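Aldehyde dehydrogenase (Burkholderia vietnamiensis, PDB 5KF0) probably oxidises aldehydes to carboxylic acids with a nicotinamide adenine dinucleotide (phosphate) cofactor as hydride acceptor, and binds NADPH in the crystal. Local coordinates at residues C80-R85 / L113-R118; A194-A198 / F211-P215; F401-L405 / H426-A430; Q416-T421 / V439-P445. All coordinates share one frame; numbering follows the deposited sequence. Where two conformers were deposited one is given.

Contact 1: C80-R85 / L113-R118; sequences CVARFR and LIDTFR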
loop_
_atom_site.group_PDB
_atom_site.type_symbol
_atom_site.label_atom_id
_atom_site.label_comp_id
_atom_site.label_asym_id
_atom_site.label_seq_id
_atom_site.Cartn_x
_atom_site.Cartn_y
_atom_site.Cartn_z
ATOM N N CYS A 80 -5.780 -4.867 28.087
ATOM C CA CYS A 80 -4.439 -5.299 28.461
ATOM C C CYS A 80 -3.517 -4.109 28.700
ATOM O O CYS A 80 -2.825 -4.048 29.721
ATOM C CB CYS A 80 -3.855 -6.203 27.379
ATOM S SG CYS A 80 -4.691 -7.810 27.257
ATOM N N VAL A 81 -3.487 -3.160 27.756
ATOM C CA VAL A 81 -2.646 -1.967 27.907
ATOM C C VAL A 81 -2.944 -1.263 29.222
ATOM O O VAL A 81 -2.032 -0.909 29.985
ATOM C CB VAL A 81 -2.842 -1.012 26.718
ATOM C CG1 VAL A 81 -2.168 0.343 27.005
ATOM C CG2 VAL A 81 -2.280 -1.631 25.454
ATOM N N ALA A 82 -4.230 -1.036 29.503
ATOM C CA ALA A 82 -4.600 -0.324 30.722
ATOM C C ALA A 82 -4.162 -1.084 31.967
ATOM O O ALA A 82 -3.675 -0.483 32.933
ATOM C CB ALA A 82 -6.108 -0.086 30.758
ATOM N N ARG A 83 -4.339 -2.407 31.970
ATOM C CA ARG A 83 -4.010 -3.183 33.160
ATOM C C ARG A 83 -2.505 -3.338 33.333
ATOM O O ARG A 83 -2.020 -3.379 34.470
ATOM C CB ARG A 83 -4.706 -4.553 33.103
ATOM C CG ARG A 83 -6.238 -4.473 33.164
ATOM C CD ARG A 83 -6.772 -4.213 34.587
ATOM N NE ARG A 83 -6.661 -5.423 35.390
ATOM C CZ ARG A 83 -6.040 -5.507 36.565
ATOM N NH1 ARG A 83 -5.491 -4.433 37.121
ATOM N NH2 ARG A 83 -5.983 -6.674 37.192
ATOM N N PHE A 84 -1.750 -3.418 32.233
ATOM C CA PHE A 84 -0.294 -3.482 32.355
ATOM C C PHE A 84 0.250 -2.184 32.942
ATOM O O PHE A 84 1.189 -2.199 33.748
ATOM C CB PHE A 84 0.362 -3.768 30.999
ATOM C CG PHE A 84 -0.018 -5.095 30.387
ATOM C CD1 PHE A 84 -0.493 -6.147 31.171
ATOM C CD2 PHE A 84 0.102 -5.283 29.015
ATOM C CE1 PHE A 84 -0.846 -7.371 30.581
ATOM C CE2 PHE A 84 -0.240 -6.486 28.416
ATOM C CZ PHE A 84 -0.705 -7.536 29.196
ATOM N N ARG A 85 -0.334 -1.050 32.557
ATOM C CA ARG A 85 0.046 0.216 33.178
ATOM C C ARG A 85 -0.292 0.224 34.663
ATOM O O ARG A 85 0.509 0.683 35.490
ATOM C CB ARG A 85 -0.653 1.376 32.476
ATOM C CG ARG A 85 -0.121 1.657 31.090
ATOM C CD ARG A 85 -0.974 2.683 30.373
ATOM N NE ARG A 85 -0.315 3.118 29.149
ATOM C CZ ARG A 85 -0.940 3.689 28.131
ATOM N NH1 ARG A 85 -2.248 3.892 28.192
ATOM N NH2 ARG A 85 -0.258 4.050 27.054
ATOM N N LEU A 113 6.436 -3.959 26.581
ATOM C CA LEU A 113 5.241 -4.805 26.581
ATOM C C LEU A 113 4.002 -3.974 26.276
ATOM O O LEU A 113 3.159 -4.356 25.457
ATOM C CB LEU A 113 5.097 -5.488 27.949
ATOM C CG LEU A 113 3.717 -6.075 28.308
ATOM C CD1 LEU A 113 3.375 -7.283 27.428
ATOM C CD2 LEU A 113 3.636 -6.458 29.791
ATOM N N ILE A 114 3.879 -2.830 26.952
ATOM C CA ILE A 114 2.766 -1.918 26.713
ATOM C C ILE A 114 2.815 -1.366 25.291
ATOM O O ILE A 114 1.793 -1.327 24.593
ATOM C CB ILE A 114 2.769 -0.793 27.766
ATOM C CG1 ILE A 114 2.426 -1.370 29.136
ATOM C CG2 ILE A 114 1.774 0.292 27.383
ATOM C CD1 ILE A 114 2.915 -0.520 30.309
ATOM N N ASP A 115 4.006 -0.947 24.835
ATOM C CA ASP A 115 4.183 -0.459 23.466
ATOM C C ASP A 115 3.712 -1.492 22.449
ATOM O O ASP A 115 3.013 -1.163 21.483
ATOM C CB ASP A 115 5.658 -0.125 23.187
ATOM C CG ASP A 115 6.154 1.144 23.888
ATOM O OD1 ASP A 115 5.345 1.960 24.369
ATOM O OD2 ASP A 115 7.395 1.323 23.933
ATOM N N THR A 116 4.104 -2.754 22.643
ATOM C CA THR A 116 3.767 -3.800 21.682
ATOM C C THR A 116 2.261 -4.031 21.619
ATOM O O THR A 116 1.685 -4.135 20.528
ATOM C CB THR A 116 4.523 -5.083 22.048
ATOM O OG1 THR A 116 5.932 -4.829 21.970
ATOM C CG2 THR A 116 4.164 -6.247 21.115
ATOM N N PHE A 117 1.595 -4.096 22.777
ATOM C CA PHE A 117 0.139 -4.222 22.761
ATOM C C PHE A 117 -0.537 -2.994 22.172
ATOM O O PHE A 117 -1.588 -3.120 21.525
ATOM C CB PHE A 117 -0.391 -4.501 24.175
ATOM C CG PHE A 117 -0.425 -5.965 24.512
ATOM C CD1 PHE A 117 0.754 -6.656 24.781
ATOM C CD2 PHE A 117 -1.629 -6.655 24.555
ATOM C CE1 PHE A 117 0.725 -8.027 25.070
ATOM C CE2 PHE A 117 -1.664 -8.021 24.859
ATOM C CZ PHE A 117 -0.486 -8.699 25.115
ATOM N N ARG A 118 0.029 -1.801 22.377
ATOM C CA ARG A 118 -0.590 -0.612 21.807
ATOM C C ARG A 118 -0.491 -0.611 20.285
ATOM O O ARG A 118 -1.451 -0.231 19.602
ATOM C CB ARG A 118 0.034 0.654 22.384
ATOM C CG ARG A 118 -0.630 1.883 21.822
ATOM C CD ARG A 118 -0.336 3.132 22.597
ATOM N NE ARG A 118 -1.228 4.177 22.121
ATOM C CZ ARG A 118 -1.214 5.435 22.537
ATOM N NH1 ARG A 118 -0.344 5.836 23.463
ATOM N NH2 ARG A 118 -2.086 6.286 22.030
#
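V81 and I114 have the closest CA atoms of two segments that run antiparallel at 168° with axes 9.3 Å apart. Side chains make most of the contact. F84 is central. Its CE2 edge points at the middle of the F117 ring, a T-shaped (edge-to-face) pair with planes at 88° and CE2 3.8 Å from F117 CD1. L113 covers one face of F84, where its CD2 makes a CH-pi contact 4.0 Å from the ring centroid. C80 O lies over the opposite face, so the F84 ring is held between helix backbone and leucine. C80 also meets F117: its CB is 3.6 Å from F117 CD2, and SG makes an oblique sulfur-aromatic contact with the same ring. The packing joins helix 70-86 to helix 103-123 in the aldehyde dehydrogenase fold. Helix 192-202 covers C80 and F84, and helix 164-178 covers L113 and F117. V81 places CG2 3.7 Å from F117 CB, while CG1 turns to I114 CG2. I114 has CG1 anti to the carbonyl carbon (chi1 -68°), which directs this branch to F84 CB at 3.7 Å. Its CD1 goes on to R85 CG. R85 NH2 stands 4.0 Å from R118 NH1 in the conformer given. R118 NH2 is salt-bridged to D78 of the second subunit, which probably offsets the like charges.

Contact 2: A194-A198 / F211-P215; sequences ALIIA and FSVLP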
loop_
_atom_site.group_PDB
_atom_site.type_symbol
_atom_site.label_atom_id
_atom_site.label_comp_id
_atom_site.label_asym_id
_atom_site.label_seq_id
_atom_site.Cartn_x
_atom_site.Cartn_y
_atom_site.Cartn_z
ATOM N N ALA A 194 4.272 -14.301 31.766
ATOM C CA ALA A 194 3.241 -14.817 30.864
ATOM C C ALA A 194 1.947 -15.145 31.604
ATOM O O ALA A 194 0.850 -14.966 31.049
ATOM C CB ALA A 194 3.769 -16.056 30.133
ATOM N N LEU A 195 2.047 -15.632 32.843
ATOM C CA LEU A 195 0.846 -15.952 33.609
ATOM C C LEU A 195 0.146 -14.699 34.124
ATOM O O LEU A 195 -1.065 -14.723 34.352
ATOM C CB LEU A 195 1.185 -16.886 34.770
ATOM C CG LEU A 195 1.689 -18.252 34.299
ATOM C CD1 LEU A 195 2.220 -19.047 35.483
ATOM C CD2 LEU A 195 0.592 -19.044 33.565
ATOM N N ILE A 196 0.875 -13.593 34.310
ATOM C CA ILE A 196 0.196 -12.336 34.625
ATOM C C ILE A 196 -0.520 -11.798 33.386
ATOM O O ILE A 196 -1.663 -11.318 33.467
ATOM C CB ILE A 196 1.187 -11.309 35.204
ATOM C CG1 ILE A 196 1.718 -11.783 36.562
ATOM C CG2 ILE A 196 0.496 -9.947 35.356
ATOM C CD1 ILE A 196 2.895 -10.963 37.056
ATOM N N ILE A 197 0.130 -11.882 32.223
ATOM C CA ILE A 197 -0.546 -11.569 30.961
ATOM C C ILE A 197 -1.821 -12.395 30.834
ATOM O O ILE A 197 -2.892 -11.871 30.502
ATOM C CB ILE A 197 0.402 -11.798 29.766
ATOM C CG1 ILE A 197 1.563 -10.794 29.782
ATOM C CG2 ILE A 197 -0.363 -11.709 28.449
ATOM C CD1 ILE A 197 2.572 -10.994 28.651
ATOM N N ALA A 198 -1.732 -13.698 31.144
ATOM C CA ALA A 198 -2.905 -14.569 31.058
ATOM C C ALA A 198 -4.002 -14.144 32.026
ATOM O O ALA A 198 -5.190 -14.167 31.677
ATOM C CB ALA A 198 -2.496 -16.021 31.321
ATOM N N PHE A 211 -7.505 -18.544 24.436
ATOM C CA PHE A 211 -6.111 -18.635 24.846
ATOM C C PHE A 211 -5.929 -19.662 25.949
ATOM O O PHE A 211 -6.831 -19.916 26.753
ATOM C CB PHE A 211 -5.571 -17.273 25.302
ATOM C CG PHE A 211 -6.088 -16.820 26.641
ATOM C CD1 PHE A 211 -5.352 -17.056 27.791
ATOM C CD2 PHE A 211 -7.296 -16.131 26.745
ATOM C CE1 PHE A 211 -5.817 -16.630 29.029
ATOM C CE2 PHE A 211 -7.767 -15.687 27.985
ATOM C CZ PHE A 211 -7.019 -15.935 29.127
ATOM N N SER A 212 -4.747 -20.268 25.949
ATOM C CA SER A 212 -4.209 -20.991 27.086
ATOM C C SER A 212 -2.759 -20.567 27.256
ATOM O O SER A 212 -2.063 -20.304 26.272
ATOM C CB SER A 212 -4.301 -22.520 26.897
ATOM O OG SER A 212 -5.660 -22.948 26.853
ATOM N N VAL A 213 -2.304 -20.493 28.507
ATOM C CA VAL A 213 -0.895 -20.230 28.805
ATOM C C VAL A 213 -0.448 -21.356 29.733
ATOM O O VAL A 213 -0.912 -21.450 30.877
ATOM C CB VAL A 213 -0.669 -18.845 29.433
ATOM C CG1 VAL A 213 0.815 -18.653 29.784
ATOM C CG2 VAL A 213 -1.135 -17.738 28.466
ATOM N N LEU A 214 0.423 -22.224 29.233
ATOM C CA LEU A 214 0.724 -23.501 29.880
ATOM C C LEU A 214 2.222 -23.649 30.095
ATOM O O LEU A 214 2.958 -23.927 29.126
ATOM C CB LEU A 214 0.205 -24.668 29.040
ATOM C CG LEU A 214 -1.294 -24.719 28.754
ATOM C CD1 LEU A 214 -1.612 -25.950 27.914
ATOM C CD2 LEU A 214 -2.097 -24.738 30.041
ATOM N N PRO A 215 2.712 -23.503 31.318
ATOM C CA PRO A 215 4.114 -23.839 31.586
ATOM C C PRO A 215 4.340 -25.327 31.366
ATOM O O PRO A 215 3.527 -26.157 31.770
ATOM C CB PRO A 215 4.301 -23.449 33.059
ATOM C CG PRO A 215 3.140 -22.516 33.374
ATOM C CD PRO A 215 2.012 -23.009 32.515
#
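A194 and V213 meet where helix 192-202 lies over strand 211-213. The segments run roughly antiparallel, at 150°, with axes 8.8 Å apart. A194 turns its CB toward the strand and places it 3.9 Å from V213 CG1. A194 O, which accepts the helix bond from A198 N, also touches this methyl. L195 follows, and its two methyls fork over different residues. CD2 reaches V213 CG1 at 3.8 Å, and CD1 extends to the ring of P215, 4.2 Å from CG. One leucine therefore spans the end of the strand and the loop after it. One helical turn beyond A194, A198 also directs its CB at the strand. That methyl is 3.6 Å from V213 CG2. V213 thus offers CG1 to A194 and L195 and CG2 to A198, a division set by chi1 of 177°. A198 also meets F211, whose CZ is 3.6 Å from A198 O; the ring approaches this carbonyl obliquely. F211 CG sits between the backbone N and the carbonyl carbon (chi1 73°), and the ring reaches the helix beside V213. All touching residues are buried, and the side chains that meet are apolar. Y14 and Y17 of strand 13-18 pack on L195 and A198. Strand 182-185, helix 192-202 and strand 211-213 form a beta-alpha-beta unit with parallel neighbouring strands, as in the Rossmann-like cofactor-binding domain of aldehyde dehydrogenases.

Contact 3: F401-L405 / H426-A430; sequences FDDAL and HAQRA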
loop_
_atom_site.group_PDB
_atom_site.type_symbol
_atom_site.label_atom_id
_atom_site.label_comp_id
_atom_site.label_asym_id
_atom_site.label_seq_id
_atom_site.Cartn_x
_atom_site.Cartn_y
_atom_site.Cartn_z
ATOM N N PHE A 401 36.511 -0.599 4.491
ATOM C CA PHE A 401 35.115 -0.807 4.876
ATOM C C PHE A 401 34.569 -2.137 4.353
ATOM O O PHE A 401 33.837 -2.834 5.066
ATOM C CB PHE A 401 34.263 0.369 4.386
ATOM C CG PHE A 401 32.878 0.401 4.970
ATOM C CD1 PHE A 401 32.680 0.766 6.298
ATOM C CD2 PHE A 401 31.772 0.075 4.194
ATOM C CE1 PHE A 401 31.398 0.796 6.841
ATOM C CE2 PHE A 401 30.491 0.103 4.731
ATOM C CZ PHE A 401 30.303 0.458 6.060
ATOM N N ASP A 402 34.920 -2.513 3.118
ATOM C CA ASP A 402 34.412 -3.768 2.563
ATOM C C ASP A 402 34.917 -4.977 3.345
ATOM O O ASP A 402 34.217 -5.995 3.438
ATOM C CB ASP A 402 34.811 -3.898 1.091
ATOM C CG ASP A 402 33.775 -3.327 0.143
ATOM O OD1 ASP A 402 32.767 -2.757 0.611
ATOM O OD2 ASP A 402 33.982 -3.454 -1.088
ATOM N N ASP A 403 36.123 -4.885 3.913
ATOM C CA ASP A 403 36.628 -5.959 4.763
ATOM C C ASP A 403 35.817 -6.063 6.053
ATOM O O ASP A 403 35.537 -7.166 6.531
ATOM C CB ASP A 403 38.106 -5.722 5.070
ATOM C CG ASP A 403 38.713 -6.813 5.938
ATOM O OD1 ASP A 403 39.331 -6.468 6.966
ATOM O OD2 ASP A 403 38.600 -8.006 5.590
ATOM N N ALA A 404 35.454 -4.920 6.644
ATOM C CA ALA A 404 34.577 -4.944 7.810
ATOM C C ALA A 404 33.257 -5.625 7.484
ATOM O O ALA A 404 32.765 -6.452 8.263
ATOM C CB ALA A 404 34.332 -3.519 8.316
ATOM N N LEU A 405 32.675 -5.305 6.323
ATOM C CA LEU A 405 31.404 -5.924 5.952
ATOM C C LEU A 405 31.560 -7.432 5.792
ATOM O O LEU A 405 30.728 -8.209 6.285
ATOM C CB LEU A 405 30.860 -5.307 4.655
ATOM C CG LEU A 405 30.558 -3.805 4.678
ATOM C CD1 LEU A 405 30.036 -3.349 3.315
ATOM C CD2 LEU A 405 29.566 -3.449 5.773
ATOM N N HIS A 426 28.904 4.570 2.464
ATOM C CA HIS A 426 29.101 3.386 3.293
ATOM C C HIS A 426 27.786 2.838 3.832
ATOM O O HIS A 426 27.626 1.617 3.948
ATOM C CB HIS A 426 30.071 3.696 4.429
ATOM C CG HIS A 426 31.497 3.741 3.983
ATOM N ND1 HIS A 426 32.537 4.065 4.828
ATOM C CD2 HIS A 426 32.058 3.493 2.774
ATOM C CE1 HIS A 426 33.676 4.022 4.159
ATOM N NE2 HIS A 426 33.413 3.681 2.908
ATOM N N ALA A 427 26.840 3.708 4.200
ATOM C CA ALA A 427 25.556 3.205 4.682
ATOM C C ALA A 427 24.841 2.410 3.596
ATOM O O ALA A 427 24.296 1.330 3.861
ATOM C CB ALA A 427 24.683 4.360 5.182
ATOM N N GLN A 428 24.865 2.911 2.360
ATOM C CA GLN A 428 24.256 2.206 1.227
ATOM C C GLN A 428 24.952 0.877 0.965
ATOM O O GLN A 428 24.307 -0.146 0.689
ATOM C CB GLN A 428 24.344 3.067 -0.036
ATOM C CG GLN A 428 23.629 4.404 0.012
ATOM C CD GLN A 428 24.217 5.411 -0.972
ATOM O OE1 GLN A 428 25.290 5.196 -1.549
ATOM N NE2 GLN A 428 23.514 6.512 -1.168
ATOM N N ARG A 429 26.288 0.884 1.022
ATOM C CA ARG A 429 27.037 -0.346 0.806
ATOM C C ARG A 429 26.696 -1.380 1.876
ATOM O O ARG A 429 26.541 -2.571 1.576
ATOM C CB ARG A 429 28.537 -0.038 0.792
ATOM C CG ARG A 429 29.425 -1.237 0.530
ATOM C CD ARG A 429 29.298 -1.771 -0.887
ATOM N NE ARG A 429 30.463 -2.590 -1.229
ATOM C CZ ARG A 429 30.555 -3.374 -2.303
ATOM N NH1 ARG A 429 29.539 -3.479 -3.159
ATOM N NH2 ARG A 429 31.667 -4.066 -2.524
ATOM N N ALA A 430 26.578 -0.945 3.133
ATOM C CA ALA A 430 26.194 -1.873 4.190
ATOM C C ALA A 430 24.800 -2.441 3.953
ATOM O O ALA A 430 24.566 -3.637 4.165
ATOM C CB ALA A 430 26.254 -1.186 5.551
#
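H426 stacks its imidazole on the ring of F401, the main contact between helices 401-409 and 424-433. In this alpha/beta part of the aldehyde dehydrogenase fold, F401 and L405 pack on I265 of strand 263-266, and A430 on V419 of the parallel strand 416-420. The segments run at 31° to each other, with axes 10.9 Å apart. The two rings are practically parallel, 2° between planes, in an offset stack with centroids 4.0 Å apart. The two side chains come in from opposite ends. Each CB therefore lies over the other ring, H426 CB 3.8 Å from the F401 centroid. F401 CG is anti to the backbone N (chi1 -168°), which carries the ring across to the second helix. There CE2 comes 3.3 Å from H426 O. The imidazole is also fixed at ND1, which is hydrogen-bonded to D267. R429 comes next. Its chain bends at the second torsion, and CG passes 3.5 Å from L405 CD1. A430 then sets CB 4.0 Å from L405 CD2. The polar part of the contact returns to R429, whose guanidinium forms a salt bridge with D402, NE and NH2 each bonding one carboxylate oxygen. R429 NH2 meets D402 OD2 at 2.8 Å from above the carboxylate plane, whereas R429 NE bonds almost straight to the syn side of D402 OD1 at 3.0 Å.

Contact 4: Q416-T421 / V439-P445; sequences QAGVFT and VVINDVP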
loop_
_atom_site.group_PDB
_atom_site.type_symbol
_atom_site.label_atom_id
_atom_site.label_comp_id
_atom_site.label_asym_id
_atom_site.label_seq_id
_atom_site.Cartn_x
_atom_site.Cartn_y
_atom_site.Cartn_z
ATOM N N GLN A 416 20.885 -8.860 13.257
ATOM C CA GLN A 416 21.093 -7.444 12.961
ATOM C C GLN A 416 22.580 -7.116 13.043
ATOM O O GLN A 416 23.361 -7.819 13.691
ATOM C CB GLN A 416 20.276 -6.523 13.899
ATOM C CG GLN A 416 18.761 -6.739 13.669
ATOM C CD GLN A 416 17.823 -5.672 14.226
ATOM O OE1 GLN A 416 16.671 -5.600 13.793
ATOM N NE2 GLN A 416 18.278 -4.878 15.198
ATOM N N ALA A 417 22.954 -6.031 12.365
ATOM C CA ALA A 417 24.289 -5.444 12.444
ATOM C C ALA A 417 24.128 -3.938 12.580
ATOM O O ALA A 417 23.120 -3.376 12.153
ATOM C CB ALA A 417 25.141 -5.763 11.195
ATOM N N GLY A 418 25.127 -3.285 13.175
ATOM C CA GLY A 418 25.125 -1.839 13.317
ATOM C C GLY A 418 26.355 -1.224 12.672
ATOM O O GLY A 418 27.435 -1.823 12.658
ATOM N N VAL A 419 26.185 -0.013 12.134
ATOM C CA VAL A 419 27.284 0.720 11.500
ATOM C C VAL A 419 27.226 2.168 11.963
ATOM O O VAL A 419 26.287 2.894 11.616
ATOM C CB VAL A 419 27.242 0.672 9.964
ATOM C CG1 VAL A 419 28.513 1.330 9.407
ATOM C CG2 VAL A 419 27.098 -0.761 9.449
ATOM N N PHE A 420 28.236 2.597 12.715
ATOM C CA PHE A 420 28.395 4.007 13.067
ATOM C C PHE A 420 29.165 4.670 11.932
ATOM O O PHE A 420 30.380 4.501 11.807
ATOM C CB PHE A 420 29.117 4.160 14.402
ATOM C CG PHE A 420 28.333 3.644 15.583
ATOM C CD1 PHE A 420 27.444 4.471 16.265
ATOM C CD2 PHE A 420 28.502 2.335 16.024
ATOM C CE1 PHE A 420 26.726 4.003 17.366
ATOM C CE2 PHE A 420 27.787 1.858 17.125
ATOM C CZ PHE A 420 26.898 2.689 17.787
ATOM N N THR A 421 28.452 5.422 11.093
ATOM C CA THR A 421 29.040 6.120 9.953
ATOM C C THR A 421 28.162 7.323 9.636
ATOM O O THR A 421 26.956 7.309 9.906
ATOM C CB THR A 421 29.152 5.217 8.704
ATOM O OG1 THR A 421 29.863 5.914 7.670
ATOM C CG2 THR A 421 27.757 4.823 8.165
ATOM N N VAL A 439 19.804 -3.691 9.342
ATOM C CA VAL A 439 21.048 -2.928 9.430
ATOM C C VAL A 439 20.719 -1.633 10.157
ATOM O O VAL A 439 19.835 -0.886 9.723
ATOM C CB VAL A 439 21.626 -2.630 8.038
ATOM C CG1 VAL A 439 22.834 -1.707 8.144
ATOM C CG2 VAL A 439 22.001 -3.925 7.304
ATOM N N VAL A 440 21.410 -1.359 11.265
ATOM C CA VAL A 440 21.175 -0.149 12.050
ATOM C C VAL A 440 22.305 0.831 11.774
ATOM O O VAL A 440 23.486 0.484 11.922
ATOM C CB VAL A 440 21.062 -0.465 13.552
ATOM C CG1 VAL A 440 20.760 0.809 14.341
ATOM C CG2 VAL A 440 19.978 -1.524 13.796
ATOM N N ILE A 441 21.954 2.052 11.365
ATOM C CA ILE A 441 22.936 3.090 11.037
ATOM C C ILE A 441 22.965 4.103 12.170
ATOM O O ILE A 441 21.930 4.687 12.517
ATOM C CB ILE A 441 22.617 3.782 9.697
ATOM C CG1 ILE A 441 22.578 2.766 8.543
ATOM C CG2 ILE A 441 23.644 4.895 9.414
ATOM C CD1 ILE A 441 23.909 2.043 8.309
ATOM N N ASN A 442 24.158 4.324 12.727
ATOM C CA ASN A 442 24.417 5.285 13.801
ATOM C C ASN A 442 23.844 4.825 15.149
ATOM O O ASN A 442 23.597 5.647 16.037
ATOM C CB ASN A 442 23.899 6.691 13.434
ATOM C CG ASN A 442 24.634 7.787 14.169
ATOM O OD1 ASN A 442 25.809 7.634 14.511
ATOM N ND2 ASN A 442 23.948 8.903 14.420
ATOM N N ASP A 443 23.636 3.518 15.310
ATOM C CA ASP A 443 23.398 2.909 16.617
ATOM C C ASP A 443 23.816 1.443 16.527
ATOM O O ASP A 443 24.141 0.935 15.449
ATOM C CB ASP A 443 21.936 3.054 17.063
ATOM C CG ASP A 443 21.748 2.868 18.571
ATOM O OD1 ASP A 443 20.590 2.859 19.023
ATOM O OD2 ASP A 443 22.747 2.701 19.310
ATOM N N VAL A 444 23.811 0.769 17.675
ATOM C CA VAL A 444 24.219 -0.633 17.751
ATOM C C VAL A 444 23.156 -1.540 17.138
ATOM O O VAL A 444 21.984 -1.133 16.996
ATOM C CB VAL A 444 24.505 -1.059 19.202
ATOM C CG1 VAL A 444 25.870 -0.516 19.656
ATOM C CG2 VAL A 444 23.383 -0.596 20.130
ATOM N N PRO A 445 23.514 -2.775 16.767
ATOM C CA PRO A 445 22.496 -3.739 16.321
ATOM C C PRO A 445 21.462 -4.045 17.384
ATOM O O PRO A 445 20.419 -4.624 17.060
ATOM C CB PRO A 445 23.319 -4.993 15.982
ATOM C CG PRO A 445 24.577 -4.847 16.828
ATOM C CD PRO A 445 24.867 -3.369 16.736
#
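A417, V419 and V440 join strands 416-420 and 438-441 in parallel; with helix 424-433 between them in sequence, the strands form a beta-alpha-beta unit. V440 N bonds to A417 O, V440 O takes V419 N, and V419 O receives N442 N, each at 2.8 Å. After I441 the chain turns at N442, which has left-handed backbone angles, and comes back over G418. There G418 CA is 3.6 Å from D443 O, and P445 CD is as close to G418 N. D443 O is buried here without a polar partner. F420 flanks the turn. Its CG is anti to the carbonyl carbon (chi1 -66°), and the ring swings toward 442-444. D443 O lies over one face, offset to the rim. V444 CG1 sits in the ring plane at the edge, 3.8 Å from F420 CZ. On the side shared by V419 and I441, two torsions near -60° fold I441 CD1 back to V419 CB at 4.0 Å. The other edge of strand 438-441 pairs in parallel with a strand of the third subunit, so the sheet continues across the interface. Y143 of that subunit holds D443 OD1, and R280 is salt-bridged to D443 OD2. Q416 is extended beyond CG. Its NE2 gives one bond to F447 O and another to P445 O, the latter 2.8 Å long and bent to 143° at the hydrogen.

How the contacts relate
The four contacts form two touching pairs. Contacts 1 and 2 meet through helix 192-202: I197 CD1 is 4.0 Å from L113 CD1, and I197 CG1 is equally far from F84 CZ. Contacts 3 and 4 are about 11 Å apart between centres and alternate along the chain, helix then strand twice over. V419 of contact 4 packs its CG1 on F401 CZ at 3.9 Å, so the helices of contact 3 cover the strands of contact 4. Contacts 2 and 4 lie on opposite sides of the chain's centre, about 35 Å apart between centres. Both approach the bound NADPH: the P215 side chain is about 8 Å from it and that of Q416 about 9 Å.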